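Beta-galactosidase/beta-glucuronidase (Faecalibacterium prausnitzii L2-6, PDB 6MVF) binds flavin mononucleotide and is a gut bacterial beta-glucuronidase of glycoside hydrolase family 2, so it probably cleaves beta-glucuronides. Local coordinates at residues A[429-435]-A[447-453]; A[463-468]-A[512-517]; A[470-474]-A[521-527]; A[601-605]-A[642-646]. All coordinates share one frame; numbering follows the deposited sequence.

Contact 1. Residues A[429-435]-A[447-453]; sequences TTIAHVS and TDVESYN
Strands 429-433 and 450-453 run parallel, with axes 4.4 Å apart at their closest and 22° from exact alignment. Ser451 sits in the ladder twice: its N donates to Ile431 O (3.0 Å), and its O accepts from His433 N (2.8 Å). Asn453 N to His433 O (2.8 Å) adds the next rung. On the side chains, His433 NE2 donates to Glu450 OE1 (2.8 Å). The oxygen lies close to the imidazole plane and is met on its anti side. With CG beside its backbone N (chi1 -62°), the His433 ring lies within reach of both Glu450 and Tyr452. His433 CB packs over a face of the Tyr452 ring. The imidazole edge also turns toward that ring's face, with the planes 50° apart. His444 ND1 is a second partner of Glu450 OE1. Earlier in both segments, Asp448 and Thr429 exchange bonds: Thr429 N donates to Asp448 OD2 (2.9 Å) and Asp448 N to Thr429 OG1 (3.1 Å). Asp448 OD2 also forms a salt bridge with Lys421, and Thr429 OG1 bonds Gln417. These are neighbouring strands of the TIM barrel, joined without a helix. Strands 391-398 and 482-487 flank them, and helix 407-423 covers Ile431 and Thr447.

Contact 2. Residues A[463-468]-A[512-517]; sequences IEQNGP and LYHEYM
Tyr513, on helix 507-522, meets Ile463 first. Ile463 CD1 rests on its backbone, 3.7 Å from Tyr513 CA, and Ile463 CG1 lies 3.9 Å from Tyr513 CD2. At the far end of that ring, Tyr513 OH shares a water with Asn466 OD1. Tyr516, three residues on, has the largest contact area of this segment. With chi1 at 176° the ring is swung away from the backbone N and lies along Ile463, the two side chains running in opposite directions. Ile463 CG2 meets the ring near Tyr516 CG, while Ile463 O lies over one face. The hydroxyl reaches the first turn of helix 466-476, where Gly467 N donates to Tyr516 OH (3.0 Å) near the ring plane, with a bent N-H...O angle of 142°. Met517 bends at chi2, bringing SD to 3.6 Å from Asn466 CG, and at chi3, turning CE toward Asn466 OD1. ND2 of that amide donates to Ile463 O (2.8 Å) and also bonds Phe456 O. The contact joins the start of helix 466-476 to helix 507-522 on the outside of the TIM barrel. Tyr513 and Met517 pack on Tyr487 of strand 482-487, and helix 566-575 touches Met517 through Tyr571.

Contact 3. Residues A[470-474]-A[521-527]; sequences LDKFH and FEDRPWI
Asp471 OD1 accepts from Arg524 NE at 2.9 Å, and Asp471 OD2 accepts from Arg524 NH2 at 3.0 Å. This is a bidentate, side-on salt bridge between helix 466-476 of the TIM barrel and the turn that leads from helix 507-522 into strand 529-532. The grip is not coplanar. Both nitrogens approach from above the carboxylate plane, although the carboxylate and guanidinium planes are only 22° apart. Arg524 is extended from CG to NE, which carries its charge across to the helix. NH1 turns back to Ala520 O, so the guanidinium group is held from two directions.

Arg524 also begins a type I beta turn, closed by Ile527 N to Arg524 O, and Trp526 stands within it. The indole is packed on both faces. Arg524 CB and Ile527 CG1 lie on one, and the His474 ring covers the opposite one in an offset stack. The stacked planes are 7° apart, with centroids 3.8 Å apart. A chi1 of -177° sets the His474 ring flat against the indole.

Leu470 fills the inner side. Its CD1 touches Arg524 CD and Phe521 CE1, and its CD2 faces Ile527 CD1. Leu470 and Phe521 both pack on Ile484 of strand 482-487. At the indole edge, near the ring plane, Asp471 OD1 lies 3.6 Å from Trp526 CZ2.

Contact 4. Residues A[601-605]-A[642-646]; sequences YSNQD and ADTVK
An ST turn at Ser602 meets the hairpin loop between strands 635-641 and 646-654, in the beta-rich region matched by the DUF4982 family. Ser602 OG accepts from Gln604 N (3.0 Å), which fixes the bend at the end of strand 596-602. The same OG lies 3.9 Å from Ala642 CB and bonds Met580 O. The facing hairpin loop has a bond of its own, from Ala642 N to Val645 O (3.1 Å).

Gln604 makes most of the contact. Its CG lies 3.5 Å from Ala642 CB, and its CB touches the same methyl. The bend at chi2 (-68°) brings the amide over to Asp643, where OE1 lies beside CB. The Gln604 and Asp643 side chains cross at about a right angle, yet the amide and carboxylate planes are only 16° apart. Gln604 NE2 has a weak bond to Asn603 OD1 (3.3 Å), within its own segment.

Ser602, Ala642 and Val645 all pack on Val581 of strand 581-583. Beyond the loop, Lys646 forms a salt bridge with Asp242 of a second subunit. Between the two segments the touch is mainly aliphatic and buries just 153 Å². The hydrogen bonds described here run within each turn or to Met580, not from one segment to the other. Each turn therefore appears to keep its own shape, and the contact adds a light join at the surface.

Contact 1 is the most buried of the four. It lies in the strand wall of the TIM barrel, and a ladder of backbone bonds runs through it, with side-chain bonds beside it. Contacts 2 and 3 lie on the outside of the same barrel. Both use helices 466-476 and 507-522, and they meet where Gly467 packs on Arg524. Contact 2 combines isoleucine-tyrosine packing with a hydroxyl bond and waters, contact 3 a salt bridge with a ring stack. Phe473, on the helix of contact 3, packs on Tyr452 of contact 1. Contact 4 lies apart, at the surface of a different family region, and is mostly aliphatic. Glu515 of contact 2 lies against its Tyr601 hydroxyl, modelled too close to be relied on.

Contact 1. Residues A[429-435]-A[447-453]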
# COMPACT_ATOMS: atom_id res chain seq x y z
N THR A 429 -10.45 2.79 41.15
CA THR A 429 -9.05 2.77 41.56
C THR A 429 -8.69 1.38 42.10
O THR A 429 -9.55 0.65 42.61
CB THR A 429 -8.75 3.84 42.61
OG1 THR A 429 -9.60 3.66 43.75
CG2 THR A 429 -9.01 5.22 42.04
N THR A 430 -7.43 1.01 41.92
CA THR A 430 -6.92 -0.30 42.32
C THR A 430 -5.55 -0.10 42.93
O THR A 430 -4.98 0.99 42.89
CB THR A 430 -6.87 -1.30 41.14
OG1 THR A 430 -6.62 -2.64 41.62
CG2 THR A 430 -5.76 -0.94 40.13
N ILE A 431 -5.00 -1.19 43.47
CA ILE A 431 -3.68 -1.21 44.08
C ILE A 431 -3.13 -2.62 43.96
O ILE A 431 -3.88 -3.60 43.93
CB ILE A 431 -3.74 -0.71 45.55
CG1 ILE A 431 -2.35 -0.63 46.17
CG2 ILE A 431 -4.72 -1.57 46.42
CD1 ILE A 431 -2.29 0.28 47.35
N ALA A 432 -1.81 -2.75 43.89
CA ALA A 432 -1.17 -4.07 43.87
C ALA A 432 -0.32 -4.23 45.13
O ALA A 432 0.65 -3.49 45.33
CB ALA A 432 -0.33 -4.26 42.60
N HIS A 433 -0.70 -5.18 45.98
CA HIS A 433 0.01 -5.42 47.24
C HIS A 433 1.14 -6.43 47.06
O HIS A 433 1.03 -7.40 46.30
CB HIS A 433 -0.96 -5.95 48.31
CG HIS A 433 -2.06 -5.00 48.66
ND1 HIS A 433 -1.82 -3.76 49.21
CD2 HIS A 433 -3.41 -5.13 48.58
CE1 HIS A 433 -2.98 -3.15 49.44
NE2 HIS A 433 -3.95 -3.96 49.06
N VAL A 434 2.25 -6.19 47.79
CA VAL A 434 3.28 -7.22 47.90
C VAL A 434 2.73 -8.42 48.69
O VAL A 434 1.76 -8.31 49.46
CB VAL A 434 4.56 -6.65 48.55
CG1 VAL A 434 4.35 -6.36 50.03
CG2 VAL A 434 5.76 -7.59 48.33
N SER A 435 3.35 -9.58 48.47
CA SER A 435 2.78 -10.84 48.96
C SER A 435 2.56 -10.82 50.47
O SER A 435 1.54 -11.32 50.96
CB SER A 435 3.69 -11.99 48.56
OG SER A 435 3.05 -13.23 48.79
N THR A 447 -8.67 1.98 48.04
CA THR A 447 -9.09 1.99 46.65
C THR A 447 -10.36 1.15 46.47
O THR A 447 -10.74 0.37 47.34
CB THR A 447 -7.95 1.49 45.74
OG1 THR A 447 -7.56 0.16 46.12
CG2 THR A 447 -6.73 2.44 45.83
N ASP A 448 -11.01 1.34 45.31
CA ASP A 448 -12.29 0.67 45.04
C ASP A 448 -12.14 -0.85 44.94
O ASP A 448 -13.06 -1.60 45.29
CB ASP A 448 -12.92 1.20 43.74
CG ASP A 448 -13.12 2.72 43.74
OD1 ASP A 448 -13.53 3.28 44.78
OD2 ASP A 448 -12.86 3.35 42.68
N VAL A 449 -11.01 -1.32 44.43
CA VAL A 449 -10.71 -2.74 44.32
C VAL A 449 -9.24 -2.91 44.68
O VAL A 449 -8.52 -1.93 44.88
CB VAL A 449 -11.03 -3.31 42.91
CG1 VAL A 449 -12.52 -3.15 42.57
CG2 VAL A 449 -10.17 -2.63 41.83
N GLU A 450 -8.81 -4.17 44.78
CA GLU A 450 -7.52 -4.49 45.40
C GLU A 450 -7.00 -5.79 44.83
O GLU A 450 -7.77 -6.70 44.52
CB GLU A 450 -7.62 -4.62 46.93
CG GLU A 450 -7.98 -3.34 47.68
CD GLU A 450 -7.83 -3.46 49.20
OE1 GLU A 450 -6.73 -3.86 49.67
OE2 GLU A 450 -8.81 -3.16 49.92
N SER A 451 -5.68 -5.89 44.74
CA SER A 451 -5.07 -7.12 44.25
C SER A 451 -3.78 -7.41 44.99
O SER A 451 -3.10 -6.51 45.51
CB SER A 451 -4.82 -7.06 42.73
OG SER A 451 -6.02 -7.20 42.00
N TYR A 452 -3.42 -8.69 45.01
CA TYR A 452 -2.18 -9.15 45.61
C TYR A 452 -1.25 -9.74 44.55
O TYR A 452 -1.69 -10.33 43.56
CB TYR A 452 -2.45 -10.20 46.69
CG TYR A 452 -2.65 -9.65 48.08
CD1 TYR A 452 -3.88 -9.20 48.50
CD2 TYR A 452 -1.60 -9.61 48.99
CE1 TYR A 452 -4.07 -8.73 49.79
CE2 TYR A 452 -1.77 -9.15 50.29
CZ TYR A 452 -3.02 -8.70 50.69
OH TYR A 452 -3.23 -8.22 51.97
N ASN A 453 0.05 -9.55 44.79
CA ASN A 453 1.09 -10.21 44.02
C ASN A 453 1.56 -11.44 44.79
O ASN A 453 2.23 -11.32 45.83
CB ASN A 453 2.24 -9.23 43.76
CG ASN A 453 1.83 -8.05 42.90
OD1 ASN A 453 0.72 -8.00 42.37
ND2 ASN A 453 2.73 -7.09 42.75
O HOH W 1 4.92 -10.13 46.12

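Contact 2. Residues A[463-468]-A[512-517]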
# COMPACT_ATOMS: atom_id res chain seq x y z
N ILE A 463 2.61 -24.73 45.15
CA ILE A 463 1.56 -24.37 44.18
C ILE A 463 0.17 -24.55 44.79
O ILE A 463 -0.71 -23.68 44.65
CB ILE A 463 1.73 -25.22 42.91
CG1 ILE A 463 2.93 -24.73 42.08
CG2 ILE A 463 0.44 -25.29 42.09
CD1 ILE A 463 3.34 -25.69 41.03
N GLU A 464 -0.05 -25.67 45.47
CA GLU A 464 -1.34 -26.01 46.07
C GLU A 464 -1.75 -25.05 47.19
O GLU A 464 -2.84 -25.20 47.74
CB GLU A 464 -1.29 -27.44 46.61
CG GLU A 464 -1.17 -28.53 45.54
CD GLU A 464 0.18 -28.56 44.81
OE1 GLU A 464 1.21 -28.08 45.37
OE2 GLU A 464 0.20 -29.08 43.66
N GLN A 465 -0.90 -24.06 47.54
CA GLN A 465 -1.28 -23.08 48.56
C GLN A 465 -2.10 -21.91 48.02
O GLN A 465 -2.70 -21.18 48.81
CB GLN A 465 -0.03 -22.53 49.26
CG GLN A 465 0.71 -23.54 50.11
CD GLN A 465 1.85 -22.93 50.88
OE1 GLN A 465 2.63 -22.15 50.34
NE2 GLN A 465 1.94 -23.25 52.16
N ASN A 466 -2.15 -21.74 46.70
CA ASN A 466 -2.76 -20.54 46.12
C ASN A 466 -4.27 -20.50 46.36
O ASN A 466 -4.82 -19.49 46.83
CB ASN A 466 -2.45 -20.47 44.63
CG ASN A 466 -1.02 -20.06 44.37
OD1 ASN A 466 -0.68 -18.87 44.51
ND2 ASN A 466 -0.16 -21.02 44.04
N GLY A 467 -4.96 -21.59 46.01
CA GLY A 467 -6.39 -21.69 46.16
C GLY A 467 -6.87 -21.36 47.56
O GLY A 467 -7.69 -20.46 47.75
N PRO A 468 -6.37 -22.08 48.57
CA PRO A 468 -6.80 -21.78 49.94
C PRO A 468 -6.49 -20.36 50.39
O PRO A 468 -7.30 -19.78 51.13
CB PRO A 468 -6.05 -22.83 50.78
CG PRO A 468 -5.76 -23.93 49.83
CD PRO A 468 -5.49 -23.26 48.52
N LEU A 512 3.14 -26.63 34.90
CA LEU A 512 2.39 -27.17 36.03
C LEU A 512 1.85 -26.06 36.92
O LEU A 512 0.71 -26.13 37.39
CB LEU A 512 3.27 -28.11 36.86
CG LEU A 512 3.62 -29.49 36.31
CD1 LEU A 512 4.66 -30.16 37.20
CD2 LEU A 512 2.38 -30.36 36.17
N TYR A 513 2.66 -25.04 37.18
CA TYR A 513 2.22 -23.90 37.97
C TYR A 513 0.98 -23.25 37.34
O TYR A 513 -0.02 -22.98 38.02
CB TYR A 513 3.38 -22.90 38.10
CG TYR A 513 3.00 -21.59 38.75
CD1 TYR A 513 2.45 -20.56 37.99
CD2 TYR A 513 3.18 -21.39 40.12
CE1 TYR A 513 2.09 -19.37 38.58
CE2 TYR A 513 2.82 -20.20 40.72
CZ TYR A 513 2.28 -19.19 39.95
OH TYR A 513 1.93 -18.00 40.51
N HIS A 514 1.02 -23.01 36.02
CA HIS A 514 -0.08 -22.32 35.36
C HIS A 514 -1.25 -23.24 35.05
O HIS A 514 -2.39 -22.77 34.96
CB HIS A 514 0.41 -21.63 34.09
CG HIS A 514 1.19 -20.39 34.36
ND1 HIS A 514 0.65 -19.29 35.01
CD2 HIS A 514 2.48 -20.07 34.10
CE1 HIS A 514 1.57 -18.35 35.11
NE2 HIS A 514 2.69 -18.79 34.56
N GLU A 515 -1.01 -24.54 34.89
CA GLU A 515 -2.13 -25.49 34.87
C GLU A 515 -3.00 -25.32 36.11
O GLU A 515 -4.24 -25.27 36.01
CB GLU A 515 -1.60 -26.93 34.77
CG GLU A 515 -1.17 -27.33 33.36
CD GLU A 515 -0.39 -28.65 33.31
OE1 GLU A 515 -0.53 -29.50 34.23
OE2 GLU A 515 0.37 -28.84 32.34
N TYR A 516 -2.38 -25.22 37.29
CA TYR A 516 -3.15 -25.07 38.51
C TYR A 516 -3.85 -23.71 38.56
O TYR A 516 -5.04 -23.63 38.89
CB TYR A 516 -2.26 -25.28 39.74
CG TYR A 516 -2.94 -25.05 41.08
CD1 TYR A 516 -3.17 -23.75 41.56
CD2 TYR A 516 -3.35 -26.12 41.88
CE1 TYR A 516 -3.79 -23.53 42.78
CE2 TYR A 516 -3.96 -25.91 43.12
CZ TYR A 516 -4.18 -24.60 43.56
OH TYR A 516 -4.79 -24.34 44.76
N MET A 517 -3.14 -22.63 38.23
CA MET A 517 -3.70 -21.29 38.40
C MET A 517 -4.84 -21.03 37.42
O MET A 517 -5.83 -20.39 37.78
CB MET A 517 -2.61 -20.23 38.23
CG MET A 517 -1.50 -20.36 39.24
SD MET A 517 -2.09 -20.17 40.94
CE MET A 517 -2.39 -18.40 41.02
O HOH W 2 -5.37 -26.31 46.13
O HOH W 3 1.29 -17.87 43.23

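Contact 3. Residues A[470-474]-A[521-527]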
# COMPACT_ATOMS: atom_id res chain seq x y z
N LEU A 470 -6.59 -17.62 48.53
CA LEU A 470 -7.68 -16.82 48.00
C LEU A 470 -8.96 -17.04 48.80
O LEU A 470 -9.58 -16.08 49.29
CB LEU A 470 -7.91 -17.15 46.52
CG LEU A 470 -6.73 -17.08 45.55
CD1 LEU A 470 -7.12 -17.72 44.23
CD2 LEU A 470 -6.25 -15.65 45.34
N ASP A 471 -9.37 -18.30 48.95
CA ASP A 471 -10.59 -18.60 49.69
C ASP A 471 -10.58 -17.99 51.09
O ASP A 471 -11.59 -17.47 51.56
CB ASP A 471 -10.79 -20.11 49.77
CG ASP A 471 -11.09 -20.75 48.43
OD1 ASP A 471 -11.56 -20.04 47.51
OD2 ASP A 471 -10.86 -21.97 48.29
N LYS A 472 -9.43 -18.01 51.76
CA LYS A 472 -9.37 -17.54 53.14
C LYS A 472 -9.53 -16.03 53.22
O LYS A 472 -10.33 -15.52 54.00
CB LYS A 472 -8.06 -17.99 53.80
CG LYS A 472 -7.97 -17.68 55.28
CD LYS A 472 -6.56 -17.95 55.81
CE LYS A 472 -6.47 -17.68 57.29
NZ LYS A 472 -7.19 -18.76 58.02
N PHE A 473 -8.75 -15.30 52.41
CA PHE A 473 -8.87 -13.84 52.41
C PHE A 473 -10.28 -13.41 52.01
O PHE A 473 -10.82 -12.45 52.57
CB PHE A 473 -7.82 -13.25 51.47
CG PHE A 473 -7.84 -11.77 51.40
CD1 PHE A 473 -8.76 -11.10 50.58
CD2 PHE A 473 -6.94 -11.02 52.14
CE1 PHE A 473 -8.79 -9.73 50.51
CE2 PHE A 473 -6.95 -9.63 52.08
CZ PHE A 473 -7.88 -8.98 51.26
N HIS A 474 -10.87 -14.10 51.03
CA HIS A 474 -12.23 -13.77 50.61
C HIS A 474 -13.21 -13.96 51.75
O HIS A 474 -14.13 -13.16 51.94
CB HIS A 474 -12.61 -14.62 49.39
CG HIS A 474 -13.97 -14.31 48.82
ND1 HIS A 474 -14.39 -13.03 48.53
CD2 HIS A 474 -15.00 -15.13 48.47
CE1 HIS A 474 -15.62 -13.07 48.03
NE2 HIS A 474 -16.01 -14.33 47.99
N PHE A 521 -8.46 -19.86 38.95
CA PHE A 521 -9.23 -18.65 38.68
C PHE A 521 -10.52 -18.94 37.95
O PHE A 521 -11.51 -18.24 38.16
CB PHE A 521 -8.38 -17.63 37.92
CG PHE A 521 -7.25 -17.09 38.73
CD1 PHE A 521 -7.50 -16.45 39.93
CD2 PHE A 521 -5.94 -17.27 38.33
CE1 PHE A 521 -6.47 -15.96 40.71
CE2 PHE A 521 -4.89 -16.79 39.10
CZ PHE A 521 -5.15 -16.13 40.30
N GLU A 522 -10.56 -19.98 37.13
CA GLU A 522 -11.84 -20.40 36.58
C GLU A 522 -12.79 -20.92 37.67
O GLU A 522 -14.01 -20.83 37.52
CB GLU A 522 -11.63 -21.47 35.51
CG GLU A 522 -12.93 -21.95 34.90
CD GLU A 522 -12.72 -23.00 33.86
OE1 GLU A 522 -12.74 -24.20 34.22
OE2 GLU A 522 -12.52 -22.63 32.68
N ASP A 523 -12.25 -21.46 38.76
CA ASP A 523 -13.12 -21.92 39.83
C ASP A 523 -13.69 -20.78 40.65
O ASP A 523 -14.62 -21.01 41.43
CB ASP A 523 -12.36 -22.86 40.77
CG ASP A 523 -12.22 -24.27 40.22
OD1 ASP A 523 -13.03 -24.68 39.35
OD2 ASP A 523 -11.28 -24.98 40.67
N ARG A 524 -13.16 -19.56 40.52
CA ARG A 524 -13.50 -18.43 41.39
C ARG A 524 -13.84 -17.19 40.58
O ARG A 524 -12.99 -16.30 40.40
CB ARG A 524 -12.35 -18.14 42.36
CG ARG A 524 -11.94 -19.33 43.18
CD ARG A 524 -10.61 -19.09 43.88
NE ARG A 524 -10.35 -20.14 44.84
CZ ARG A 524 -9.96 -21.37 44.51
NH1 ARG A 524 -9.79 -21.70 43.24
NH2 ARG A 524 -9.77 -22.27 45.46
N PRO A 525 -15.07 -17.08 40.07
CA PRO A 525 -15.43 -15.89 39.30
C PRO A 525 -15.45 -14.62 40.12
O PRO A 525 -15.36 -13.53 39.53
CB PRO A 525 -16.83 -16.22 38.76
CG PRO A 525 -17.30 -17.38 39.56
CD PRO A 525 -16.10 -18.13 40.01
N TRP A 526 -15.53 -14.71 41.45
CA TRP A 526 -15.48 -13.54 42.32
C TRP A 526 -14.09 -12.90 42.38
O TRP A 526 -13.94 -11.82 42.96
CB TRP A 526 -15.97 -13.92 43.72
CG TRP A 526 -15.32 -15.17 44.26
CD1 TRP A 526 -15.78 -16.45 44.16
CD2 TRP A 526 -14.07 -15.25 44.97
NE1 TRP A 526 -14.90 -17.33 44.75
CE2 TRP A 526 -13.85 -16.62 45.27
CE3 TRP A 526 -13.13 -14.31 45.38
CZ2 TRP A 526 -12.71 -17.06 45.96
CZ3 TRP A 526 -11.99 -14.75 46.07
CH2 TRP A 526 -11.80 -16.12 46.35
N ILE A 527 -13.06 -13.54 41.81
CA ILE A 527 -11.79 -12.87 41.55
C ILE A 527 -12.03 -11.93 40.37
O ILE A 527 -12.29 -12.39 39.26
CB ILE A 527 -10.68 -13.87 41.24
CG1 ILE A 527 -10.42 -14.79 42.45
CG2 ILE A 527 -9.41 -13.12 40.81
CD1 ILE A 527 -9.66 -14.15 43.59

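Contact 4. Residues A[601-605]-A[642-646]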
# COMPACT_ATOMS: atom_id res chain seq x y z
N TYR A 601 -2.71 -29.94 25.58
CA TYR A 601 -3.66 -28.89 25.93
C TYR A 601 -4.63 -28.68 24.77
O TYR A 601 -4.22 -28.66 23.61
CB TYR A 601 -2.93 -27.58 26.23
CG TYR A 601 -1.87 -27.72 27.28
CD1 TYR A 601 -2.12 -28.42 28.45
CD2 TYR A 601 -0.61 -27.15 27.10
CE1 TYR A 601 -1.16 -28.54 29.43
CE2 TYR A 601 0.37 -27.28 28.08
CZ TYR A 601 0.08 -27.98 29.24
OH TYR A 601 1.02 -28.11 30.23
N SER A 602 -5.91 -28.54 25.09
CA SER A 602 -6.92 -28.33 24.05
C SER A 602 -8.15 -27.67 24.65
O SER A 602 -8.50 -27.93 25.80
CB SER A 602 -7.30 -29.65 23.38
OG SER A 602 -8.19 -29.38 22.32
N ASN A 603 -8.80 -26.82 23.86
CA ASN A 603 -10.13 -26.36 24.23
C ASN A 603 -11.23 -27.26 23.68
O ASN A 603 -12.41 -26.97 23.86
CB ASN A 603 -10.35 -24.88 23.82
CG ASN A 603 -10.09 -24.62 22.36
OD1 ASN A 603 -10.07 -25.53 21.53
ND2 ASN A 603 -9.91 -23.35 22.04
N GLN A 604 -10.87 -28.35 23.03
CA GLN A 604 -11.77 -29.47 22.82
C GLN A 604 -11.74 -30.36 24.05
O GLN A 604 -10.83 -30.29 24.87
CB GLN A 604 -11.37 -30.26 21.58
CG GLN A 604 -10.98 -29.39 20.42
CD GLN A 604 -12.15 -28.62 19.84
OE1 GLN A 604 -12.73 -29.02 18.83
NE2 GLN A 604 -12.48 -27.49 20.45
N ASP A 605 -12.74 -31.23 24.17
CA ASP A 605 -12.82 -32.07 25.35
C ASP A 605 -12.38 -33.51 25.10
O ASP A 605 -12.26 -34.28 26.05
CB ASP A 605 -14.23 -32.06 25.91
CG ASP A 605 -14.66 -30.67 26.35
OD1 ASP A 605 -13.82 -29.95 26.93
OD2 ASP A 605 -15.85 -30.32 26.08
N ALA A 642 -7.76 -33.64 18.06
CA ALA A 642 -8.91 -33.17 18.80
C ALA A 642 -10.11 -33.32 17.87
O ALA A 642 -10.29 -34.39 17.29
CB ALA A 642 -8.72 -31.74 19.29
N ASP A 643 -10.91 -32.28 17.69
CA ASP A 643 -12.08 -32.49 16.83
C ASP A 643 -11.73 -32.10 15.40
O ASP A 643 -11.49 -32.97 14.56
CB ASP A 643 -13.28 -31.71 17.36
CG ASP A 643 -14.53 -31.93 16.52
OD1 ASP A 643 -15.46 -31.10 16.60
OD2 ASP A 643 -14.57 -32.94 15.77
N THR A 644 -11.70 -30.81 15.11
CA THR A 644 -11.35 -30.33 13.78
C THR A 644 -9.89 -29.89 13.67
O THR A 644 -9.50 -29.35 12.63
CB THR A 644 -12.26 -29.16 13.38
OG1 THR A 644 -12.26 -28.18 14.44
CG2 THR A 644 -13.67 -29.66 13.11
N VAL A 645 -9.10 -30.07 14.72
CA VAL A 645 -7.72 -29.59 14.73
C VAL A 645 -6.82 -30.76 15.09
O VAL A 645 -7.24 -31.71 15.75
CB VAL A 645 -7.53 -28.42 15.71
CG1 VAL A 645 -8.15 -27.19 15.14
CG2 VAL A 645 -8.15 -28.75 17.06
N LYS A 646 -5.58 -30.69 14.62
CA LYS A 646 -4.59 -31.72 14.89
C LYS A 646 -3.27 -31.05 15.24
O LYS A 646 -3.03 -29.89 14.89
CB LYS A 646 -4.41 -32.66 13.69
CG LYS A 646 -5.66 -33.45 13.38
CD LYS A 646 -5.50 -34.30 12.13
CE LYS A 646 -6.80 -35.04 11.87
NZ LYS A 646 -6.91 -35.57 10.51